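Local coordinates for Molybdate/tungstate binding protein (Sporomusa ovata, PDB 1FR3) that binds molybdate and tungstate oxyanions and probably serves in molybdate homeostasis as a small intracellular store or buffer of the metal, at the interface of chains A and B. Coordinates in Å, arbitrary orientation; residue numbers count along the deposited sequence, not the author numbering. Chains: chain A/B, Molybdate/tungstate binding protein.

Contact 1: the interface of chains A and B. Residues chain A 9, 29, 32-35, 63; chain B 7-9, 29, 63.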
# COMPACT_ATOMS: atom_id res chain seq x y z
N LEU A 9 1.02 17.14 -0.76
CA LEU A 9 1.75 17.96 -1.73
C LEU A 9 0.75 18.78 -2.55
O LEU A 9 -0.07 18.18 -3.26
CB LEU A 9 2.62 17.11 -2.65
CG LEU A 9 3.62 16.16 -1.98
CD1 LEU A 9 4.18 15.20 -3.01
CD2 LEU A 9 4.76 16.94 -1.33
N TYR A 29 4.48 19.33 -9.30
CA TYR A 29 4.70 19.79 -7.94
C TYR A 29 6.01 20.60 -7.92
O TYR A 29 7.08 20.00 -7.88
CB TYR A 29 4.79 18.66 -6.91
CG TYR A 29 4.96 19.25 -5.52
CD1 TYR A 29 3.92 19.97 -4.94
CD2 TYR A 29 6.15 19.10 -4.83
CE1 TYR A 29 4.07 20.52 -3.68
CE2 TYR A 29 6.30 19.65 -3.57
CZ TYR A 29 5.25 20.35 -3.01
OH TYR A 29 5.40 20.91 -1.75
N THR A 32 8.41 19.23 -10.27
CA THR A 32 8.59 17.78 -10.31
C THR A 32 7.30 17.14 -10.82
O THR A 32 6.22 17.56 -10.41
CB THR A 32 8.91 17.18 -8.93
OG1 THR A 32 10.20 17.62 -8.47
CG2 THR A 32 8.96 15.66 -8.97
N GLU A 33 7.43 16.15 -11.70
CA GLU A 33 6.24 15.47 -12.20
C GLU A 33 5.84 14.37 -11.21
O GLU A 33 6.68 13.59 -10.77
CB GLU A 33 6.50 14.85 -13.57
CG GLU A 33 5.24 14.21 -14.14
CD GLU A 33 5.37 13.92 -15.62
OE1 GLU A 33 5.24 14.88 -16.40
OE2 GLU A 33 5.59 12.74 -15.95
N LEU A 34 4.55 14.35 -10.87
CA LEU A 34 4.01 13.32 -9.99
C LEU A 34 3.01 12.50 -10.82
O LEU A 34 2.41 13.04 -11.76
CB LEU A 34 3.29 13.90 -8.78
CG LEU A 34 4.07 14.87 -7.87
CD1 LEU A 34 3.18 15.35 -6.74
CD2 LEU A 34 5.32 14.19 -7.34
N VAL A 35 2.85 11.23 -10.48
CA VAL A 35 1.91 10.38 -11.18
C VAL A 35 1.10 9.58 -10.15
O VAL A 35 1.68 8.84 -9.35
CB VAL A 35 2.57 9.41 -12.17
CG1 VAL A 35 1.54 8.52 -12.86
CG2 VAL A 35 3.36 10.20 -13.22
N MET A 63 5.67 5.15 1.99
CA MET A 63 6.76 5.93 1.41
C MET A 63 8.10 5.29 1.73
O MET A 63 8.46 5.16 2.90
CB MET A 63 6.71 7.37 1.93
CG MET A 63 7.80 8.28 1.40
SD MET A 63 7.67 9.98 1.99
CE MET A 63 6.41 10.60 0.87
N ASN B 7 6.89 8.11 -8.40
CA ASN B 7 7.14 9.34 -7.67
C ASN B 7 8.47 9.33 -6.93
O ASN B 7 8.61 8.68 -5.89
CB ASN B 7 5.97 9.61 -6.71
CG ASN B 7 4.67 9.70 -7.51
OD1 ASN B 7 4.47 10.71 -8.20
ND2 ASN B 7 3.85 8.66 -7.44
N LYS B 8 9.42 10.07 -7.50
CA LYS B 8 10.73 10.24 -6.88
C LYS B 8 10.78 11.66 -6.29
O LYS B 8 10.65 12.63 -7.05
CB LYS B 8 11.86 10.09 -7.89
CG LYS B 8 12.25 8.67 -8.25
CD LYS B 8 11.28 8.07 -9.28
CE LYS B 8 11.95 6.85 -9.91
NZ LYS B 8 11.07 6.20 -10.93
N LEU B 9 10.90 11.75 -4.98
CA LEU B 9 10.95 13.06 -4.32
C LEU B 9 12.34 13.25 -3.72
O LEU B 9 12.69 12.68 -2.69
CB LEU B 9 9.86 13.15 -3.24
CG LEU B 9 8.52 12.50 -3.60
CD1 LEU B 9 7.54 12.62 -2.44
CD2 LEU B 9 7.92 13.14 -4.85
N TYR B 29 11.28 18.42 1.52
CA TYR B 29 11.16 18.22 0.08
C TYR B 29 10.67 19.51 -0.56
O TYR B 29 9.50 19.85 -0.45
CB TYR B 29 10.20 17.07 -0.23
CG TYR B 29 9.95 16.90 -1.71
CD1 TYR B 29 11.00 16.78 -2.61
CD2 TYR B 29 8.65 16.88 -2.21
CE1 TYR B 29 10.77 16.64 -3.96
CE2 TYR B 29 8.41 16.73 -3.57
CZ TYR B 29 9.48 16.62 -4.43
OH TYR B 29 9.25 16.46 -5.78
N MET B 63 -0.77 6.76 -4.31
CA MET B 63 -0.93 8.20 -4.16
C MET B 63 -2.38 8.59 -4.42
O MET B 63 -2.88 8.33 -5.51
CB MET B 63 0.01 8.94 -5.12
CG MET B 63 -0.12 10.45 -5.09
SD MET B 63 1.09 11.28 -6.13
CE MET B 63 2.57 11.15 -5.12
O HOH W 1 8.80 12.22 -9.42
O HOH W 2 11.84 15.34 -6.77
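B:Asn7 lays its side-chain amide against the backbone of A:Val35, linking strand 7-18 of one Mop subunit, a TOBE-family fold, to strand 32-39 of the next through a side chain. The carboxamide oxygen B:Asn7 OD1 accepts from A:Val35 N at 2.8 Å. The amide nitrogen B:Asn7 ND2 donates to A:Val35 O at 2.9 Å. Both bonds are nearly straight (162° and 164° at H), and A:Val35 O lies close to the amide plane of B:Asn7. This two-point grip fixes the rotation of the amide, much as a neighbouring peptide group would engage the strand. The CD2 methyl of A:Leu34 lies near OD1 and also meets CD2 of B:Leu9 at 3.7 Å, the two leucines crossing at about a right angle; on another branch, B:Leu9 CD1 touches the terminal methyl of A:Met63.

At the start of strand 32-39, A:Thr32 and B:Tyr29 meet tip to tip, with the threonine hydroxyl OG1 donating to the phenol OH at 3.1 Å. Water 2 is shared by both hydroxyls and B:Lys8 O, while water 1 joins A:Glu33 O to the backbone N and O of B:Lys8, tying the strands together through solvent. The two Tyr29 rings slide past each other in opposite directions, A:Tyr29 CD2 approaching B:Tyr29 CE2 at 3.5 Å. A:Leu9 CD2 meets the edge of the B:Tyr29 ring in plane, 4.0 Å from B:Tyr29 CD2. CG of B:Tyr29 is anti to the backbone N (chi1 175°), a turn that carries the phenol toward A:Thr32. Behind these contacts, B:Leu9 CB sits over the centre of the B:Tyr29 ring, 3.6 Å above its plane.

Contact 2: the interface of chains A and B. Residues chain A 27, 46, 48, 54-55; chain B 64-67.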
# COMPACT_ATOMS: atom_id res chain seq x y z
N MET A 27 0.68 15.17 -12.50
CA MET A 27 0.66 16.46 -11.84
C MET A 27 2.03 17.11 -11.80
O MET A 27 3.06 16.45 -11.97
CB MET A 27 0.19 16.25 -10.39
CG MET A 27 -1.25 15.77 -10.28
SD MET A 27 -1.66 15.15 -8.63
CE MET A 27 -0.89 13.53 -8.69
N LEU A 46 -14.55 13.73 -8.26
CA LEU A 46 -13.81 14.95 -8.00
C LEU A 46 -13.89 15.93 -9.17
O LEU A 46 -13.54 17.10 -9.04
CB LEU A 46 -12.34 14.62 -7.69
CG LEU A 46 -12.01 14.16 -6.27
CD1 LEU A 46 -12.65 12.81 -5.95
CD2 LEU A 46 -10.51 14.09 -6.04
N LEU A 48 -12.06 15.95 -11.78
CA LEU A 48 -10.69 16.35 -12.06
C LEU A 48 -10.51 16.72 -13.53
O LEU A 48 -10.96 15.99 -14.42
CB LEU A 48 -9.72 15.22 -11.72
CG LEU A 48 -9.54 14.83 -10.25
CD1 LEU A 48 -8.58 13.65 -10.13
CD2 LEU A 48 -9.02 16.00 -9.42
N VAL A 54 -4.79 20.64 -6.74
CA VAL A 54 -5.17 19.50 -5.93
C VAL A 54 -4.10 19.20 -4.89
O VAL A 54 -3.02 19.79 -4.90
CB VAL A 54 -5.34 18.24 -6.80
CG1 VAL A 54 -6.44 18.42 -7.84
CG2 VAL A 54 -4.04 17.88 -7.53
N THR A 55 -4.41 18.28 -3.99
CA THR A 55 -3.43 17.84 -3.00
C THR A 55 -3.12 16.37 -3.25
O THR A 55 -4.02 15.53 -3.23
CB THR A 55 -3.89 18.06 -1.55
OG1 THR A 55 -4.05 19.47 -1.33
CG2 THR A 55 -2.87 17.51 -0.57
N GLU B 64 -3.03 9.16 -3.41
CA GLU B 64 -4.42 9.62 -3.53
C GLU B 64 -4.39 11.05 -4.06
O GLU B 64 -3.36 11.75 -4.05
CB GLU B 64 -5.20 9.50 -2.21
CG GLU B 64 -5.78 8.17 -1.77
CD GLU B 64 -6.56 8.08 -0.44
OE1 GLU B 64 -7.06 9.13 -0.08
OE2 GLU B 64 -6.56 6.99 0.17
N VAL B 65 -5.52 11.53 -4.55
CA VAL B 65 -5.70 12.90 -5.00
C VAL B 65 -6.90 13.49 -4.25
O VAL B 65 -7.96 12.87 -4.18
CB VAL B 65 -5.95 13.04 -6.51
CG1 VAL B 65 -6.16 14.50 -6.90
CG2 VAL B 65 -4.78 12.45 -7.30
N LEU B 66 -6.70 14.68 -3.70
CA LEU B 66 -7.75 15.38 -2.98
C LEU B 66 -8.04 16.70 -3.68
O LEU B 66 -7.13 17.35 -4.20
CB LEU B 66 -7.33 15.68 -1.54
CG LEU B 66 -6.54 14.62 -0.78
CD1 LEU B 66 -6.25 15.11 0.63
CD2 LEU B 66 -7.27 13.29 -0.73
N LYS B 67 -9.32 17.07 -3.70
CA LYS B 67 -9.73 18.32 -4.33
C LYS B 67 -10.94 18.91 -3.61
O LYS B 67 -10.85 20.07 -3.15
CB LYS B 67 -10.08 18.08 -5.80
CG LYS B 67 -10.54 19.34 -6.52
CD LYS B 67 -10.87 19.04 -7.97
CE LYS B 67 -11.80 20.11 -8.53
NZ LYS B 67 -12.32 19.72 -9.87
OXT LYS B 67 -11.95 18.20 -3.50
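This is a strand-addition interface: C-terminal strand 64-66 of chain B bonds antiparallel to strand 53-58 of chain A, and the twofold twin repeats it, in what looks like an exchange of chain ends that probably helps hold two subunits together in the assembly of six. A:Thr55 and B:Leu66 form the bridge through reciprocal backbone bonds, A:Thr55 N to B:Leu66 O at 2.9 Å and B:Leu66 N to A:Thr55 O at 2.9 Å.

B:Val65 turns its CG1 methyl toward A:Val54, 3.8 Å from A:Val54 CB, with CG1 anti to the backbone N (chi1 178°). The tip of A:Leu48 faces the same methyl, its CD2 and CD1 both reaching CG1.

B:Lys67, with CG anti to the backbone N (chi1 179°), stays extended beyond CG, and its aliphatic part slides past A:Leu48 in the opposite direction, B:Lys67 CD lying 3.8 Å from A:Leu48 CD2. This course delivers the terminal nitrogen NZ to the end of helix 40-46. There B:Lys67 NZ donates to A:Leu46 O at 3.0 Å, in the carbonyl plane, with a C=O...N angle of 157°. An alanine in its place would probably leave the carbonyl of A:Leu46 without this donor and open a gap beside A:Leu48, leaving the last residue less restrained. A positive charge here is also likely to complement the negative pole of the helix's C-terminal end. At the end of helix 40-46, A:Leu46 also covers the backbone of the incoming segment where it leaves the bridge, placing its CD2 4.0 Å from B:Lys67 CB and 3.4 Å from B:Val65 O.

Contact 1 and contact 2 belong to one twofold-symmetric interface, their C-alpha centres about 13 Å apart. Strand 22-29 of chain A serves both, with A:Tyr29 in contact 1 and A:Met27 at the margin of contact 2. In chain B, B:Met63 of contact 1 is followed directly by strand 64-66 of contact 2, so the C-terminal tail passes from one patch to the other. Contact 1 joins strands through side chains and water, whereas contact 2 centres on backbone bonding between strands, with side chains packed around it. With their symmetry twins, the two patches hold each subunit at separate places, which should restrict rocking of the pair within the hexamer.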